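Local structure of polyprenyl synthetase (Zymomonas mobilis subsp. mobilis, 4KKM) at residues K233-D238 with D292-H297; V76-A81 with D306-I311; L144-L149 with E163-L168; I97-V102 with D139-L144. The protein probably joins isoprenyl diphosphate units into longer prenyl diphosphates, as expected of a metal-dependent member of the FPP/GGPP synthase family. All coordinates share one frame; numbering follows the deposited sequence.

Interaction 1. Residues K233-D238 with D292-H297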
loop_
_atom_site.group_PDB
_atom_site.type_symbol
_atom_site.label_atom_id
_atom_site.label_comp_id
_atom_site.label_asym_id
_atom_site.label_seq_id
_atom_site.Cartn_x
_atom_site.Cartn_y
_atom_site.Cartn_z
ATOM N N LYS B 233 12.606 14.213 -14.298
ATOM C CA LYS B 233 11.982 12.938 -14.653
ATOM C C LYS B 233 12.665 12.303 -15.868
ATOM O O LYS B 233 12.755 11.078 -15.974
ATOM C CB LYS B 233 10.473 13.093 -14.872
ATOM C CG LYS B 233 9.705 13.421 -13.593
ATOM C CD LYS B 233 8.200 13.263 -13.772
ATOM C CE LYS B 233 7.773 11.804 -13.620
ATOM N NZ LYS B 233 6.290 11.658 -13.662
ATOM N N ALA B 234 13.161 13.139 -16.772
ATOM C CA ALA B 234 13.899 12.651 -17.934
ATOM C C ALA B 234 15.224 12.006 -17.516
ATOM O O ALA B 234 15.652 11.009 -18.100
ATOM C CB ALA B 234 14.146 13.795 -18.928
ATOM N N TYR B 235 15.879 12.588 -16.514
ATOM C CA TYR B 235 17.093 11.994 -15.959
ATOM C C TYR B 235 16.783 10.609 -15.404
ATOM O O TYR B 235 17.527 9.656 -15.646
ATOM C CB TYR B 235 17.680 12.888 -14.863
ATOM C CG TYR B 235 18.720 12.228 -13.967
ATOM C CD1 TYR B 235 18.336 11.438 -12.883
ATOM C CD2 TYR B 235 20.084 12.426 -14.182
ATOM C CE1 TYR B 235 19.272 10.844 -12.052
ATOM C CE2 TYR B 235 21.036 11.828 -13.351
ATOM C CZ TYR B 235 20.617 11.039 -12.283
ATOM O OH TYR B 235 21.536 10.443 -11.442
ATOM N N ALA B 236 15.696 10.509 -14.644
ATOM C CA ALA B 236 15.301 9.235 -14.051
ATOM C C ALA B 236 15.006 8.210 -15.125
ATOM O O ALA B 236 15.351 7.035 -14.993
ATOM C CB ALA B 236 14.077 9.407 -13.163
ATOM N N ARG B 237 14.338 8.659 -16.179
ATOM C CA ARG B 237 13.972 7.774 -17.274
ATOM C C ARG B 237 15.232 7.184 -17.908
ATOM O O ARG B 237 15.320 5.974 -18.161
ATOM C CB ARG B 237 13.167 8.554 -18.313
ATOM C CG ARG B 237 12.900 7.794 -19.607
ATOM C CD ARG B 237 12.507 8.759 -20.724
ATOM N NE ARG B 237 13.656 9.544 -21.172
ATOM C CZ ARG B 237 13.574 10.748 -21.731
ATOM N NH1 ARG B 237 12.388 11.315 -21.916
ATOM N NH2 ARG B 237 14.681 11.384 -22.104
ATOM N N ASP B 238 16.217 8.045 -18.142
ATOM C CA ASP B 238 17.449 7.621 -18.803
ATOM C C ASP B 238 18.325 6.730 -17.924
ATOM O O ASP B 238 18.794 5.699 -18.388
ATOM C CB ASP B 238 18.240 8.825 -19.342
ATOM C CG ASP B 238 17.542 9.504 -20.508
ATOM O OD1 ASP B 238 16.629 8.886 -21.097
ATOM O OD2 ASP B 238 17.898 10.657 -20.829
ATOM N N ASP B 292 25.128 9.642 -20.708
ATOM C CA ASP B 292 25.380 10.980 -21.233
ATOM C C ASP B 292 24.081 11.775 -21.353
ATOM O O ASP B 292 24.018 12.943 -20.973
ATOM C CB ASP B 292 26.078 10.902 -22.595
ATOM C CG ASP B 292 27.498 10.377 -22.494
ATOM O OD1 ASP B 292 28.107 10.511 -21.411
ATOM O OD2 ASP B 292 28.006 9.838 -23.498
ATOM N N GLN B 293 23.047 11.131 -21.886
ATOM C CA GLN B 293 21.740 11.759 -22.030
ATOM C C GLN B 293 21.150 12.164 -20.679
ATOM O O GLN B 293 20.606 13.259 -20.539
ATOM C CB GLN B 293 20.780 10.836 -22.787
ATOM C CG GLN B 293 21.101 10.725 -24.274
ATOM C CD GLN B 293 20.406 9.557 -24.942
ATOM O OE1 GLN B 293 19.346 9.119 -24.505
ATOM N NE2 GLN B 293 21.011 9.041 -26.004
ATOM N N ALA B 294 21.263 11.280 -19.690
ATOM C CA ALA B 294 20.768 11.569 -18.348
ATOM C C ALA B 294 21.432 12.826 -17.800
ATOM O O ALA B 294 20.769 13.724 -17.268
ATOM C CB ALA B 294 21.014 10.371 -17.411
ATOM N N ILE B 295 22.745 12.900 -17.954
ATOM C CA ILE B 295 23.504 14.015 -17.408
ATOM C C ILE B 295 23.163 15.327 -18.121
ATOM O O ILE B 295 23.058 16.375 -17.482
ATOM C CB ILE B 295 25.020 13.713 -17.431
ATOM C CG1 ILE B 295 25.352 12.680 -16.349
ATOM C CG2 ILE B 295 25.842 14.987 -17.238
ATOM C CD1 ILE B 295 26.756 12.116 -16.442
ATOM N N ALA B 296 22.951 15.254 -19.435
ATOM C CA ALA B 296 22.623 16.439 -20.225
ATOM C C ALA B 296 21.345 17.138 -19.749
ATOM O O ALA B 296 21.219 18.355 -19.878
ATOM C CB ALA B 296 22.539 16.100 -21.720
ATOM N N HIS B 297 20.408 16.373 -19.185
ATOM C CA HIS B 297 19.183 16.956 -18.636
ATOM C C HIS B 297 19.498 17.923 -17.494
ATOM O O HIS B 297 18.713 18.822 -17.199
ATOM C CB HIS B 297 18.201 15.873 -18.160
ATOM C CG HIS B 297 17.725 14.960 -19.248
ATOM N ND1 HIS B 297 17.141 15.420 -20.408
ATOM C CD2 HIS B 297 17.744 13.607 -19.350
ATOM C CE1 HIS B 297 16.829 14.394 -21.182
ATOM N NE2 HIS B 297 17.183 13.283 -20.561
#

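Interaction 2. Residues V76-A81 with D306-I311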
loop_
_atom_site.group_PDB
_atom_site.type_symbol
_atom_site.label_atom_id
_atom_site.label_comp_id
_atom_site.label_asym_id
_atom_site.label_seq_id
_atom_site.Cartn_x
_atom_site.Cartn_y
_atom_site.Cartn_z
ATOM N N VAL B 76 16.714 10.597 -3.914
ATOM C CA VAL B 76 15.892 11.621 -3.278
ATOM C C VAL B 76 16.774 12.696 -2.646
ATOM O O VAL B 76 16.588 13.892 -2.895
ATOM C CB VAL B 76 14.962 11.026 -2.199
ATOM C CG1 VAL B 76 14.281 12.145 -1.414
ATOM C CG2 VAL B 76 13.931 10.108 -2.840
ATOM N N VAL B 77 17.740 12.259 -1.844
ATOM C CA VAL B 77 18.644 13.172 -1.149
ATOM C C VAL B 77 19.423 14.036 -2.145
ATOM O O VAL B 77 19.522 15.257 -1.980
ATOM C CB VAL B 77 19.622 12.406 -0.219
ATOM C CG1 VAL B 77 20.752 13.316 0.247
ATOM C CG2 VAL B 77 18.879 11.798 0.976
ATOM N N ALA B 78 19.955 13.408 -3.190
ATOM C CA ALA B 78 20.746 14.128 -4.188
ATOM C C ALA B 78 19.909 15.083 -5.035
ATOM O O ALA B 78 20.420 16.085 -5.532
ATOM C CB ALA B 78 21.515 13.155 -5.092
ATOM N N THR B 79 18.633 14.768 -5.221
ATOM C CA THR B 79 17.764 15.662 -5.980
ATOM C C THR B 79 17.303 16.831 -5.112
ATOM O O THR B 79 17.306 17.979 -5.550
ATOM C CB THR B 79 16.541 14.931 -6.574
ATOM O OG1 THR B 79 16.983 13.788 -7.310
ATOM C CG2 THR B 79 15.778 15.864 -7.516
ATOM N N CYS B 80 16.914 16.542 -3.871
ATOM C CA CYS B 80 16.537 17.609 -2.943
ATOM C C CYS B 80 17.685 18.596 -2.727
ATOM O O CYS B 80 17.464 19.789 -2.495
ATOM C CB CYS B 80 16.060 17.034 -1.610
ATOM S SG CYS B 80 14.448 16.248 -1.717
ATOM N N ALA B 81 18.911 18.089 -2.826
ATOM C CA ALA B 81 20.110 18.909 -2.688
ATOM C C ALA B 81 20.221 19.999 -3.758
ATOM O O ALA B 81 20.923 20.993 -3.566
ATOM C CB ALA B 81 21.356 18.029 -2.698
ATOM N N ASP B 306 26.179 17.702 -8.989
ATOM C CA ASP B 306 27.298 16.772 -9.156
ATOM C C ASP B 306 27.013 15.366 -8.614
ATOM O O ASP B 306 27.490 14.378 -9.172
ATOM C CB ASP B 306 28.589 17.330 -8.547
ATOM C CG ASP B 306 29.277 18.332 -9.459
ATOM O OD1 ASP B 306 28.931 18.388 -10.662
ATOM O OD2 ASP B 306 30.172 19.055 -8.973
ATOM N N TYR B 307 26.233 15.277 -7.540
ATOM C CA TYR B 307 25.864 13.979 -6.982
ATOM C C TYR B 307 25.059 13.152 -7.972
ATOM O O TYR B 307 25.386 11.994 -8.236
ATOM C CB TYR B 307 25.092 14.146 -5.674
ATOM C CG TYR B 307 25.957 14.641 -4.544
ATOM C CD1 TYR B 307 27.028 13.882 -4.085
ATOM C CD2 TYR B 307 25.715 15.868 -3.941
ATOM C CE1 TYR B 307 27.829 14.325 -3.055
ATOM C CE2 TYR B 307 26.515 16.324 -2.910
ATOM C CZ TYR B 307 27.568 15.546 -2.469
ATOM O OH TYR B 307 28.364 15.991 -1.441
ATOM N N LEU B 308 24.009 13.752 -8.523
ATOM C CA LEU B 308 23.217 13.105 -9.565
ATOM C C LEU B 308 24.072 12.728 -10.775
ATOM O O LEU B 308 23.898 11.660 -11.358
ATOM C CB LEU B 308 22.056 14.003 -9.996
ATOM C CG LEU B 308 20.880 14.095 -9.016
ATOM C CD1 LEU B 308 19.813 15.041 -9.558
ATOM C CD2 LEU B 308 20.291 12.706 -8.706
ATOM N N ARG B 309 24.996 13.606 -11.147
ATOM C CA ARG B 309 25.902 13.317 -12.257
ATOM C C ARG B 309 26.757 12.079 -11.968
ATOM O O ARG B 309 26.850 11.178 -12.800
ATOM C CB ARG B 309 26.772 14.538 -12.591
ATOM C CG ARG B 309 25.982 15.713 -13.172
ATOM C CD ARG B 309 26.874 16.892 -13.571
ATOM N NE ARG B 309 26.075 18.012 -14.071
ATOM C CZ ARG B 309 25.929 19.179 -13.446
ATOM N NH1 ARG B 309 26.548 19.409 -12.295
ATOM N NH2 ARG B 309 25.170 20.124 -13.985
ATOM N N SER B 310 27.357 12.036 -10.778
ATOM C CA SER B 310 28.162 10.891 -10.347
ATOM C C SER B 310 27.353 9.601 -10.282
ATOM O O SER B 310 27.844 8.527 -10.643
ATOM C CB SER B 310 28.787 11.158 -8.977
ATOM O OG SER B 310 29.800 12.139 -9.073
ATOM N N ILE B 311 26.114 9.712 -9.809
ATOM C CA ILE B 311 25.247 8.553 -9.673
ATOM C C ILE B 311 24.993 7.926 -11.034
ATOM O O ILE B 311 25.077 6.710 -11.179
ATOM C CB ILE B 311 23.913 8.911 -8.974
ATOM C CG1 ILE B 311 24.158 9.173 -7.489
ATOM C CG2 ILE B 311 22.882 7.798 -9.164
ATOM C CD1 ILE B 311 22.999 9.849 -6.793
HETATM O O HOH W 1 22.939 16.358 -7.060
#

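Interaction 3. Residues L144-L149 with E163-L168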
loop_
_atom_site.group_PDB
_atom_site.type_symbol
_atom_site.label_atom_id
_atom_site.label_comp_id
_atom_site.label_asym_id
_atom_site.label_seq_id
_atom_site.Cartn_x
_atom_site.Cartn_y
_atom_site.Cartn_z
ATOM N N LEU B 144 3.003 1.782 5.305
ATOM C CA LEU B 144 3.896 2.670 6.056
ATOM C C LEU B 144 4.438 3.806 5.186
ATOM O O LEU B 144 4.604 4.936 5.662
ATOM C CB LEU B 144 5.056 1.878 6.674
ATOM C CG LEU B 144 5.972 2.684 7.597
ATOM C CD1 LEU B 144 5.171 3.260 8.765
ATOM C CD2 LEU B 144 7.120 1.819 8.099
ATOM N N ALA B 145 4.703 3.513 3.913
ATOM C CA ALA B 145 5.214 4.530 2.995
ATOM C C ALA B 145 4.292 5.745 2.959
ATOM O O ALA B 145 4.746 6.895 2.967
ATOM C CB ALA B 145 5.364 3.958 1.586
ATOM N N PHE B 146 2.989 5.482 2.924
ATOM C CA PHE B 146 2.006 6.555 2.793
ATOM C C PHE B 146 1.779 7.272 4.114
ATOM O O PHE B 146 1.556 8.488 4.137
ATOM C CB PHE B 146 0.701 6.028 2.185
ATOM C CG PHE B 146 0.867 5.548 0.778
ATOM C CD1 PHE B 146 0.922 6.455 -0.276
ATOM C CD2 PHE B 146 1.023 4.199 0.505
ATOM C CE1 PHE B 146 1.110 6.017 -1.578
ATOM C CE2 PHE B 146 1.212 3.757 -0.794
ATOM C CZ PHE B 146 1.251 4.667 -1.839
ATOM N N GLU B 147 1.859 6.526 5.216
ATOM C CA GLU B 147 1.820 7.149 6.537
ATOM C C GLU B 147 2.956 8.154 6.685
ATOM O O GLU B 147 2.745 9.270 7.160
ATOM C CB GLU B 147 1.894 6.110 7.667
ATOM C CG GLU B 147 1.651 6.741 9.041
ATOM C CD GLU B 147 1.780 5.761 10.192
ATOM O OE1 GLU B 147 1.802 4.537 9.943
ATOM O OE2 GLU B 147 1.859 6.220 11.353
ATOM N N ILE B 148 4.156 7.758 6.268
ATOM C CA ILE B 148 5.331 8.625 6.384
ATOM C C ILE B 148 5.154 9.913 5.582
ATOM O O ILE B 148 5.404 11.012 6.086
ATOM C CB ILE B 148 6.618 7.903 5.911
ATOM C CG1 ILE B 148 6.978 6.747 6.851
ATOM C CG2 ILE B 148 7.793 8.884 5.808
ATOM C CD1 ILE B 148 7.968 5.764 6.235
ATOM N N LEU B 149 4.707 9.781 4.336
ATOM C CA LEU B 149 4.546 10.946 3.464
ATOM C C LEU B 149 3.467 11.912 3.939
ATOM O O LEU B 149 3.494 13.098 3.605
ATOM C CB LEU B 149 4.234 10.520 2.030
ATOM C CG LEU B 149 5.379 9.914 1.218
ATOM C CD1 LEU B 149 4.909 9.617 -0.199
ATOM C CD2 LEU B 149 6.573 10.870 1.200
ATOM N N GLU B 163 1.072 16.012 -3.326
ATOM C CA GLU B 163 1.729 15.740 -4.601
ATOM C C GLU B 163 2.640 14.518 -4.493
ATOM O O GLU B 163 2.695 13.690 -5.407
ATOM C CB GLU B 163 2.516 16.961 -5.094
ATOM C CG GLU B 163 1.636 18.106 -5.594
ATOM C CD GLU B 163 2.428 19.353 -5.966
ATOM O OE1 GLU B 163 3.534 19.215 -6.524
ATOM O OE2 GLU B 163 1.946 20.472 -5.690
ATOM N N LEU B 164 3.348 14.408 -3.371
ATOM C CA LEU B 164 4.220 13.257 -3.132
ATOM C C LEU B 164 3.400 11.977 -3.042
ATOM O O LEU B 164 3.736 10.963 -3.665
ATOM C CB LEU B 164 5.043 13.452 -1.849
ATOM C CG LEU B 164 6.098 14.564 -1.899
ATOM C CD1 LEU B 164 6.669 14.801 -0.514
ATOM C CD2 LEU B 164 7.212 14.189 -2.876
ATOM N N ILE B 165 2.325 12.029 -2.262
ATOM C CA ILE B 165 1.446 10.876 -2.085
ATOM C C ILE B 165 0.818 10.414 -3.406
ATOM O O ILE B 165 0.845 9.226 -3.732
ATOM C CB ILE B 165 0.351 11.169 -1.043
ATOM C CG1 ILE B 165 0.971 11.256 0.358
ATOM C CG2 ILE B 165 -0.718 10.093 -1.081
ATOM C CD1 ILE B 165 0.110 11.978 1.375
ATOM N N GLN B 166 0.253 11.344 -4.170
ATOM C CA GLN B 166 -0.303 10.970 -5.469
ATOM C C GLN B 166 0.754 10.352 -6.382
ATOM O O GLN B 166 0.519 9.315 -7.007
ATOM C CB GLN B 166 -0.952 12.167 -6.171
ATOM C CG GLN B 166 -1.475 11.803 -7.549
ATOM C CD GLN B 166 -2.580 12.722 -8.030
ATOM O OE1 GLN B 166 -2.565 13.925 -7.765
ATOM N NE2 GLN B 166 -3.553 12.153 -8.736
ATOM N N ALA B 167 1.919 10.990 -6.448
ATOM C CA ALA B 167 3.016 10.489 -7.275
ATOM C C ALA B 167 3.466 9.105 -6.828
ATOM O O ALA B 167 3.702 8.230 -7.655
ATOM C CB ALA B 167 4.193 11.462 -7.260
ATOM N N LEU B 168 3.590 8.898 -5.518
ATOM C CA LEU B 168 3.995 7.585 -5.031
ATOM C C LEU B 168 2.967 6.491 -5.356
ATOM O O LEU B 168 3.338 5.385 -5.760
ATOM C CB LEU B 168 4.285 7.617 -3.531
ATOM C CG LEU B 168 4.854 6.285 -3.021
ATOM C CD1 LEU B 168 6.203 6.009 -3.678
ATOM C CD2 LEU B 168 4.961 6.256 -1.502
#

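Interaction 4. Residues I97-V102 with D139-L144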
loop_
_atom_site.group_PDB
_atom_site.type_symbol
_atom_site.label_atom_id
_atom_site.label_comp_id
_atom_site.label_asym_id
_atom_site.label_seq_id
_atom_site.Cartn_x
_atom_site.Cartn_y
_atom_site.Cartn_z
ATOM N N ILE B 97 10.098 6.016 0.010
ATOM C CA ILE B 97 10.273 5.300 -1.255
ATOM C C ILE B 97 10.948 3.959 -0.993
ATOM O O ILE B 97 10.674 2.963 -1.670
ATOM C CB ILE B 97 11.041 6.137 -2.346
ATOM C CG1 ILE B 97 11.063 5.404 -3.696
ATOM C CG2 ILE B 97 12.465 6.470 -1.905
ATOM C CD1 ILE B 97 9.676 5.100 -4.240
ATOM N N GLU B 98 11.809 3.928 0.016
ATOM C CA GLU B 98 12.506 2.695 0.360
ATOM C C GLU B 98 11.529 1.680 0.952
ATOM O O GLU B 98 11.728 0.477 0.817
ATOM C CB GLU B 98 13.681 2.976 1.308
ATOM C CG GLU B 98 14.602 1.784 1.570
ATOM C CD GLU B 98 15.468 1.378 0.375
ATOM O OE1 GLU B 98 15.311 1.933 -0.737
ATOM O OE2 GLU B 98 16.313 0.477 0.554
ATOM N N CYS B 99 10.462 2.163 1.585
ATOM C CA CYS B 99 9.397 1.270 2.033
ATOM C C CYS B 99 8.802 0.490 0.869
ATOM O O CYS B 99 8.593 -0.720 0.958
ATOM C CB CYS B 99 8.282 2.044 2.734
ATOM S SG CYS B 99 8.664 2.536 4.420
ATOM N N ILE B 100 8.516 1.194 -0.216
ATOM C CA ILE B 100 7.943 0.571 -1.406
ATOM C C ILE B 100 8.931 -0.401 -2.047
ATOM O O ILE B 100 8.570 -1.519 -2.422
ATOM C CB ILE B 100 7.522 1.631 -2.427
ATOM C CG1 ILE B 100 6.469 2.564 -1.816
ATOM C CG2 ILE B 100 7.051 0.977 -3.737
ATOM C CD1 ILE B 100 5.208 1.858 -1.324
ATOM N N HIS B 101 10.185 0.023 -2.163
ATOM C CA HIS B 101 11.214 -0.829 -2.748
ATOM C C HIS B 101 11.400 -2.101 -1.920
ATOM O O HIS B 101 11.413 -3.209 -2.458
ATOM C CB HIS B 101 12.535 -0.062 -2.853
ATOM C CG HIS B 101 13.681 -0.893 -3.333
ATOM N ND1 HIS B 101 13.683 -1.538 -4.552
ATOM C CD2 HIS B 101 14.878 -1.185 -2.758
ATOM C CE1 HIS B 101 14.822 -2.188 -4.708
ATOM N NE2 HIS B 101 15.563 -1.988 -3.630
ATOM N N VAL B 102 11.537 -1.936 -0.609
ATOM C CA VAL B 102 11.783 -3.076 0.269
ATOM C C VAL B 102 10.593 -4.039 0.272
ATOM O O VAL B 102 10.778 -5.248 0.151
ATOM C CB VAL B 102 12.142 -2.628 1.698
ATOM C CG1 VAL B 102 12.062 -3.804 2.684
ATOM C CG2 VAL B 102 13.528 -1.988 1.707
ATOM N N ASP B 139 3.051 -6.135 3.119
ATOM C CA ASP B 139 1.788 -5.392 3.128
ATOM C C ASP B 139 1.849 -4.177 4.063
ATOM O O ASP B 139 1.380 -3.082 3.710
ATOM C CB ASP B 139 0.610 -6.309 3.485
ATOM C CG ASP B 139 0.241 -7.249 2.344
ATOM O OD1 ASP B 139 0.674 -6.978 1.204
ATOM O OD2 ASP B 139 -0.484 -8.244 2.580
ATOM N N ALA B 140 2.448 -4.363 5.236
ATOM C CA ALA B 140 2.520 -3.293 6.230
ATOM C C ALA B 140 3.491 -2.209 5.789
ATOM O O ALA B 140 3.281 -1.023 6.062
ATOM C CB ALA B 140 2.944 -3.861 7.593
ATOM N N LEU B 141 4.562 -2.615 5.107
ATOM C CA LEU B 141 5.541 -1.640 4.633
ATOM C C LEU B 141 4.963 -0.733 3.554
ATOM O O LEU B 141 5.289 0.456 3.503
ATOM C CB LEU B 141 6.826 -2.325 4.143
ATOM C CG LEU B 141 7.805 -2.725 5.258
ATOM C CD1 LEU B 141 8.925 -3.624 4.718
ATOM C CD2 LEU B 141 8.398 -1.486 5.904
ATOM N N GLN B 142 4.109 -1.274 2.685
ATOM C CA GLN B 142 3.490 -0.409 1.681
ATOM C C GLN B 142 2.625 0.660 2.357
ATOM O O GLN B 142 2.701 1.843 2.019
ATOM C CB GLN B 142 2.672 -1.186 0.632
ATOM C CG GLN B 142 1.874 -0.222 -0.266
ATOM C CD GLN B 142 1.416 -0.816 -1.595
ATOM O OE1 GLN B 142 1.305 -0.096 -2.590
ATOM N NE2 GLN B 142 1.153 -2.125 -1.621
ATOM N N ALA B 143 1.808 0.241 3.321
ATOM C CA ALA B 143 0.994 1.193 4.071
ATOM C C ALA B 143 1.876 2.234 4.760
ATOM O O ALA B 143 1.547 3.420 4.784
ATOM C CB ALA B 143 0.129 0.466 5.103
ATOM N N LEU B 144 3.003 1.782 5.305
ATOM C CA LEU B 144 3.896 2.670 6.056
ATOM C C LEU B 144 4.438 3.806 5.186
ATOM O O LEU B 144 4.604 4.936 5.662
ATOM C CB LEU B 144 5.056 1.878 6.674
ATOM C CG LEU B 144 5.972 2.684 7.597
ATOM C CD1 LEU B 144 5.171 3.260 8.765
ATOM C CD2 LEU B 144 7.120 1.819 8.099
#

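Interaction 1. Residues K233-D238 with D292-H297
H297 reaches over to helix 226-253 and lays one face of its imidazole on A234: the methyl CB sits 3.5 Å from the ring centroid and only 8° off the normal, a CH-pi contact over the middle of the ring. The other face has Q293 O above it, toward the rim. With CG anti to the carbonyl carbon (chi1 -62°), the ring brings NE2 up to D238. NE2 donates to D238 OD2 at 2.7 Å, a short but bent bond (139°) that stays near the ring plane yet meets the carboxylate from above its own plane. The second oxygen, D238 OD1, takes R237 NE at 3.0 Å in a salt bridge, so the two carboxylate oxygens are held by different partners.

A294 packs beside this polar cluster. Its CB lies 3.7 Å from D238 CB and 3.9 Å from Y235 CD2, while A294 O approaches the edge of the tyrosine ring, 3.4 Å from CD2. The phenol itself points past the contact, and its OH bonds to L308 O of helix 306-314. Small A294 allows the CA atoms of Y235 and A294 to come within 4.4 Å. The result is a close antiparallel pair of helices, axes of the two short segments 8.1 Å apart, tied together by a His-carboxylate hydrogen bond within the all-helical isoprenoid synthase fold.

Interaction 2. Residues V76-A81 with D306-I311
A78 turns its single methyl toward three side chains of helix 306-314. A78 CB meets Y307 CB and L308 CD2, each at 3.8 Å, and the far methyl I311 CD1 at 4.0 Å, so one methyl is touched by a beta carbon and two branch ends. Y307 contributes only its root here; its ring runs on toward M30 of helix 24-45. L308 lies across T79: the two side chains cross obliquely, and both leucine methyls rest against the hydroxyl oxygen, CD2 at 3.7 Å from T79 OG1 and CD1 at nearly the same range. This oxygen has its polar partner on its own helix, L75 O, and presents itself to the leucine merely as a packing surface. L308 CG stands anti to the carbonyl carbon (chi1 -75°), which brings the fork against A78 CB and T79 OG1. Beside the apolar contacts a water joins the backbones, donating a hydrogen bond to A78 O at 3.0 Å and accepting one from L308 N, an amide of the helix's first turn, at 3.2 Å. With an alanine in place of L308, both methyls would be gone, which would probably open a gap beside A78 CB and T79 OG1. The short axes pass 8.9 Å apart at 141°. Around the pair, L215 of helix 208-221 touches both T79 and L308, helix 24-45 lies against V77, Y307 and I311, and helix 87-109 packs on V76 and C80.

Interaction 3. Residues L144-L149 with E163-L168
L149 and L168 face each other across an alpha-alpha hairpin, in which helix 131-150 and the next helix, 158-172, run antiparallel at 162° with short axes 9.8 Å apart. The tight part centres on one methyl, L168 CD2. It lies 3.6 Å from L149 CD1 and 3.9 Å from A145 CB, and it also sits over one face of the F146 ring, 4.2 Å from the centroid and offset toward the rim, a CH-pi contact. L168 CG is anti to the backbone N (chi1 -174°), which sends the branch inward among these three neighbours. A little further along, L149 CB rests against I165 CG1 at 3.7 Å. Beyond these the fit slackens: L164 meets L149 CD1 more loosely, through its backbone O at 3.9 Å and its CB at 4.2 Å, and the outward-turned residues E147 and Q166 are partly exposed. This outer side is nonetheless part of the dimer interface. E147 and Q166 pack on I170 and S150 of the second subunit, I165 touches L162 there, and the F146 ring stacks on F146 of the same neighbour. F146 is therefore shared between hairpin and dimer. An alanine here would remove the whole ring and is likely to leave L168 CD2 without its aromatic floor and F146 of the second subunit without its stacking mate. Away from the dimer, L168 is covered by F213 and I97. I165 O lies in the plane of the F146 ring, at its edge, 3.9 Å from CE1.

Interaction 4. Residues I97-V102 with D139-L144
Q142 meets I100 with its aliphatic part, CG lying 4.1 Å from I100 CD1, while the flat amide beyond is turned to the second subunit, where NE2 bonds to D139 O. The one ring of the two segments, the imidazole of H101, has E98 OE2 in plane at its edge and stays on the far flank; no ring face is used between these helices. Instead, C99 and L141 carry most of the contact. C99 CB rests on L141 O at 3.5 Å, and SG, anti to the carbonyl carbon (chi1 -77°), turns toward two leucines, 4.3 Å from L141 CD2 and 4.1 Å from L144 CD2. The thiol thus packs loosely against leucine methyls. One turn on, V102 CG1 abuts L141 CD1 at 3.7 Å, the two side chains crossing at a slant. I100 bends back at both torsions, which brings CD1 over the Q142 backbone, although the residue's CB does not aim there. The small C99 suits the close approach, axes of the short segments 8.0 Å apart at -159°, with C99 and L141 among the nearest CA pairs. Toward the C-terminal end of helix 87-109 lies the metal site: the side chain of V102 is about 11 Å from that of D108, a calcium ligand. On its other flanks helix 87-109 is enclosed by helix 71-80, which touches I97, E98 and H101, by helix 208-221 on I97 and I100, and by helix 158-172, whose L168 and S172 lie against I100. Helix 131-150 presents D139, A140, Q142 and A143 to the second subunit.

Overall arrangement
Interactions 3 and 4 form one block: both use helix 131-150, share L144, and have centres 10 Å apart, with A145 CB 3.6 Å from I100 CD1. Both also reach the second subunit. Interactions 1 and 2 form another block, with centres 12 Å apart, joined by Y235 OH on L308 O at 2.7 Å. Helix 87-109 connects the two, since V76 CG2 of interaction 2 touches I97 CG2 of interaction 4 at 4.0 Å, though their centres lie 22 Å apart. Interaction 2 closes the chain loop within which the other three are nested. Of the four, interaction 4 lies nearest the calcium site of D108 and D114; the other three lie away from it.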